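Local coordinates for protein endoglucanase E-5 (PDB 2CKS) that hydrolyses internal beta-1,4-glucosidic linkages of cellulose and cereal beta-glucans through its catalytic domain, the part described here, at residues Asn24-Leu28 and Met255-Gly261; Val13-Gln17 and Ser222-Pro226. Residues are numbered along the deposited sequence.

Contact 1: residues Asn24-Leu28 and Met255-Gly261; sequences NPVQL and MAERKIG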
# COMPACT_ATOMS: atom_id res chain seq x y z
N ASN A 24 -1.81 20.60 6.54
CA ASN A 24 -2.10 19.85 7.76
C ASN A 24 -1.70 18.39 7.58
O ASN A 24 -2.19 17.76 6.66
CB ASN A 24 -3.60 19.90 8.09
CG ASN A 24 -4.14 21.31 8.14
OD1 ASN A 24 -5.03 21.68 7.35
ND2 ASN A 24 -3.62 22.10 9.05
N PRO A 25 -0.83 17.85 8.42
CA PRO A 25 -0.52 16.42 8.36
C PRO A 25 -1.79 15.56 8.44
O PRO A 25 -2.68 15.84 9.25
CB PRO A 25 0.38 16.20 9.57
CG PRO A 25 1.02 17.50 9.78
CD PRO A 25 -0.06 18.52 9.49
N VAL A 26 -1.87 14.55 7.59
CA VAL A 26 -3.03 13.68 7.52
C VAL A 26 -2.58 12.23 7.55
O VAL A 26 -1.54 11.88 6.98
CB VAL A 26 -3.88 13.97 6.26
CG1 VAL A 26 -3.10 13.70 4.97
CG2 VAL A 26 -5.18 13.19 6.29
N GLN A 27 -3.35 11.40 8.24
CA GLN A 27 -3.13 9.96 8.30
C GLN A 27 -4.22 9.28 7.49
O GLN A 27 -5.39 9.26 7.91
CB GLN A 27 -3.17 9.47 9.75
CG GLN A 27 -2.75 8.03 9.87
CD GLN A 27 -3.06 7.40 11.20
OE1 GLN A 27 -3.85 7.92 12.01
NE2 GLN A 27 -2.45 6.24 11.44
N LEU A 28 -3.86 8.72 6.34
CA LEU A 28 -4.82 8.01 5.50
C LEU A 28 -4.78 6.53 5.86
O LEU A 28 -3.72 5.91 5.80
CB LEU A 28 -4.47 8.20 4.02
CG LEU A 28 -4.39 9.64 3.52
CD1 LEU A 28 -4.00 9.68 2.05
CD2 LEU A 28 -5.71 10.36 3.74
N MET A 255 1.44 4.72 14.83
CA MET A 255 1.09 5.30 13.54
C MET A 255 0.13 6.48 13.70
O MET A 255 0.26 7.47 13.00
CB MET A 255 0.56 4.23 12.59
CG MET A 255 1.62 3.21 12.19
SD MET A 255 1.10 2.07 10.90
CE MET A 255 -0.11 1.07 11.74
N ALA A 256 -0.81 6.39 14.64
CA ALA A 256 -1.73 7.50 14.90
C ALA A 256 -0.99 8.73 15.44
O ALA A 256 -1.24 9.87 15.02
CB ALA A 256 -2.82 7.06 15.86
N GLU A 257 -0.07 8.50 16.37
CA GLU A 257 0.75 9.55 16.98
C GLU A 257 1.58 10.29 15.92
O GLU A 257 1.69 11.51 15.95
CB GLU A 257 1.63 8.92 18.06
CG GLU A 257 2.74 9.77 18.67
CD GLU A 257 3.68 8.91 19.50
OE1 GLU A 257 3.29 8.52 20.62
OE2 GLU A 257 4.79 8.60 19.03
N ARG A 258 2.13 9.54 14.96
CA ARG A 258 3.04 10.08 13.96
C ARG A 258 2.34 10.36 12.63
O ARG A 258 2.99 10.78 11.66
CB ARG A 258 4.18 9.10 13.74
CG ARG A 258 4.97 8.76 15.00
CD ARG A 258 5.79 9.91 15.49
NE ARG A 258 6.52 9.56 16.70
CZ ARG A 258 7.80 9.22 16.74
NH1 ARG A 258 8.53 9.18 15.63
NH2 ARG A 258 8.36 8.93 17.90
N LYS A 259 1.03 10.14 12.60
CA LYS A 259 0.20 10.30 11.41
C LYS A 259 0.76 9.54 10.20
O LYS A 259 0.78 10.04 9.07
CB LYS A 259 -0.05 11.78 11.12
CG LYS A 259 -0.79 12.48 12.27
CD LYS A 259 -1.69 13.61 11.79
CE LYS A 259 -2.77 13.98 12.82
NZ LYS A 259 -4.04 13.21 12.62
N ILE A 260 1.20 8.32 10.47
CA ILE A 260 1.67 7.40 9.43
C ILE A 260 0.49 6.64 8.85
O ILE A 260 -0.20 5.90 9.57
CB ILE A 260 2.68 6.42 10.02
CG1 ILE A 260 3.94 7.16 10.50
CG2 ILE A 260 3.06 5.35 8.99
CD1 ILE A 260 4.80 6.34 11.44
N GLY A 261 0.24 6.83 7.56
CA GLY A 261 -0.87 6.16 6.90
C GLY A 261 -0.61 4.67 6.75
O GLY A 261 0.54 4.21 6.80
O HOH W 1 -5.36 12.60 10.10

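Contact 2: residues Val13-Gln17 and Ser222-Pro226; sequences VCGTQ and SELFP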
# COMPACT_ATOMS: atom_id res chain seq x y z
N VAL A 13 3.68 15.59 0.23
CA VAL A 13 4.60 15.53 1.34
C VAL A 13 4.91 16.96 1.81
O VAL A 13 5.13 17.86 1.00
CB VAL A 13 5.89 14.81 0.96
CG1 VAL A 13 6.96 14.99 2.03
CG2 VAL A 13 5.60 13.33 0.73
N CYS A 14 4.90 17.11 3.13
CA CYS A 14 5.33 18.31 3.84
C CYS A 14 6.37 17.90 4.86
O CYS A 14 6.05 17.18 5.81
CB CYS A 14 4.14 18.93 4.58
SG CYS A 14 3.27 17.75 5.66
N GLY A 15 7.61 18.33 4.68
CA GLY A 15 8.65 17.94 5.61
C GLY A 15 8.76 16.42 5.62
O GLY A 15 9.07 15.83 4.59
N THR A 16 8.50 15.80 6.77
CA THR A 16 8.59 14.34 6.91
C THR A 16 7.24 13.64 6.98
O THR A 16 7.18 12.49 7.39
CB THR A 16 9.36 13.98 8.19
OG1 THR A 16 8.67 14.50 9.34
CG2 THR A 16 10.72 14.66 8.22
N GLN A 17 6.16 14.32 6.62
CA GLN A 17 4.82 13.74 6.71
C GLN A 17 4.05 13.92 5.42
O GLN A 17 4.45 14.71 4.59
CB GLN A 17 4.05 14.41 7.85
CG GLN A 17 4.74 14.24 9.19
CD GLN A 17 3.96 14.83 10.32
OE1 GLN A 17 3.83 16.05 10.41
NE2 GLN A 17 3.43 13.98 11.20
N SER A 222 10.38 7.48 10.92
CA SER A 222 9.43 8.58 10.87
C SER A 222 10.06 9.91 11.32
O SER A 222 9.54 10.97 11.00
CB SER A 222 8.17 8.25 11.67
OG SER A 222 8.43 8.29 13.06
N GLU A 223 11.18 9.85 12.05
CA GLU A 223 11.97 11.05 12.35
C GLU A 223 12.70 11.63 11.13
O GLU A 223 13.00 12.82 11.11
CB GLU A 223 13.07 10.77 13.39
CG GLU A 223 12.60 10.20 14.71
CD GLU A 223 11.74 11.16 15.51
OE1 GLU A 223 11.93 12.40 15.43
OE2 GLU A 223 10.89 10.66 16.26
N LEU A 224 13.00 10.78 10.15
CA LEU A 224 13.95 11.10 9.07
C LEU A 224 13.31 11.38 7.71
O LEU A 224 13.85 12.14 6.92
CB LEU A 224 14.94 9.94 8.90
CG LEU A 224 15.63 9.42 10.17
CD1 LEU A 224 16.28 8.08 9.95
CD2 LEU A 224 16.65 10.43 10.65
N PHE A 225 12.18 10.74 7.43
CA PHE A 225 11.55 10.83 6.11
C PHE A 225 10.11 10.33 6.21
O PHE A 225 9.75 9.71 7.21
CB PHE A 225 12.33 10.04 5.06
CG PHE A 225 12.74 8.66 5.50
CD1 PHE A 225 11.83 7.61 5.52
CD2 PHE A 225 14.06 8.41 5.88
CE1 PHE A 225 12.22 6.34 5.92
CE2 PHE A 225 14.45 7.14 6.29
CZ PHE A 225 13.54 6.10 6.30
N PRO A 226 9.27 10.61 5.21
CA PRO A 226 7.88 10.16 5.25
C PRO A 226 7.77 8.67 5.01
O PRO A 226 8.43 8.15 4.11
CB PRO A 226 7.21 10.95 4.12
CG PRO A 226 8.21 11.99 3.72
CD PRO A 226 9.55 11.37 3.97
O HOH W 2 7.21 11.61 9.88
O HOH W 3 9.25 13.72 11.77

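Contact 1: residues Asn24-Leu28 and Met255-Gly261
The extended segment Asn24-Leu28 runs past the point where helix 245-258 ends and turns into the chain Lys259-Gly261. The backbones come close at two places: Gln27 CA and Lys259 CA are 4.6 Å apart, and so are Leu28 CA and Gly261 CA. Lys259 has a positive phi of 52°. Ile260 N makes a backbone hydrogen bond to Met255 O (2.8 Å), and Lys259 N makes a weak one to Ala256 O (3.3 Å). This is a Schellman motif closing the helix. Beyond it, Leu28 O sits 3.1 Å from Gly261 CA. A CB at this position would clash with that oxygen, so glycine fits here.

Gln27 makes the largest contribution. Its side chain is nearly fully extended, and Gln27 CG lies 3.8 Å from Lys259 C. At the tip, Gln27 NE2 donates a hydrogen bond to Ile260 O (2.9 Å). The amide thus binds a backbone oxygen just past the helix end. Lys259 lies alongside Pro25, with Lys259 CD 3.5 Å from Pro25 O and 4.0 Å from Pro25 CB. Water 1 accepts from both Gln27 N (3.0 Å) and Lys259 NZ (2.9 Å) and bridges the segments. Val26 and Leu28 reach Tyr8 of helix 4-8, while Ile260 packs on Leu218 of helix 212-224.

Backbone hydrogen bonds join Leu28 to Trp262 and Gly261 to Val229. The segments lead into strands 29-32 and 262-265, the first and last of the eight parallel strands. The contact therefore lies at the seam where the TIM barrel of this family 5 glycoside hydrolase closes, at the N-terminal ends of the strands.

Contact 2: residues Val13-Gln17 and Ser222-Pro226
Pro226 lays its ring against the side chain of Val13, with Pro226 CG 3.7 Å from Val13 CG1. Pro226 CG is also 4.0 Å from Gly15 O. The ring thus packs against a tight turn. This is a type II' beta turn from Cys14 to Gln17, closed by backbone hydrogen bonds from Cys14 N to Gln17 O (2.8 Å) and from Gln17 N to Cys14 O (3.0 Å). Gly15 has phi/psi of 60/-118°, a conformation that favours glycine.

Thr16 brings the backbones together. Thr16 CA is 4.6 Å from Pro226 CA, and a CA-H...O contact runs from Pro226 CA to Thr16 O (3.2 Å). The methyl CG2 of Thr16 lies 4.1 Å from Glu223 O and 4.2 Å from Leu224 C. No direct hydrogen bond crosses the interface. Two waters link it instead. Water 2 lies within hydrogen-bonding distance of Thr16 O (2.6 Å) and Ser222 O (2.7 Å); it has more acceptors in reach than protons to give. Water 3 lies 2.6 Å from Thr16 OG1 and donates to Ser222 O (2.9 Å).

The turn joins strands 12-14 and 17-19 into a beta hairpin, which the Cys14-Cys19 disulfide ties together. The hairpin covers the link between helix 212-224 and barrel strand 227-233. Val13 and Pro226 also touch Met200 of strand 199-206, and Phe225 points away from the hairpin, meeting Tyr201 of that strand edge-to-face and Ile189 of helix 187-191.

How the contacts relate
The centres of contacts 1 and 2 are 10 Å apart, on the same side of the chain's centre. Their segments alternate along the chain: 13-17, 24-28, 222-226, 255-261. The first two belong to the N-terminal hairpin and the loop that leads on to barrel strand 29-32. The other two hold the C-terminal ends of helices 212-224 and 245-258 and lead into strands 227-233 and 262-265. Through the two contacts the N-terminal region packs over two successive helix-to-strand connections. Arg258 joins the contacts directly: Arg258 NH1 forms a salt bridge with Glu223 OE2 (2.9 Å), and Arg258 O probably accepts a hydrogen bond from Gln17 NE2 (3.3 Å).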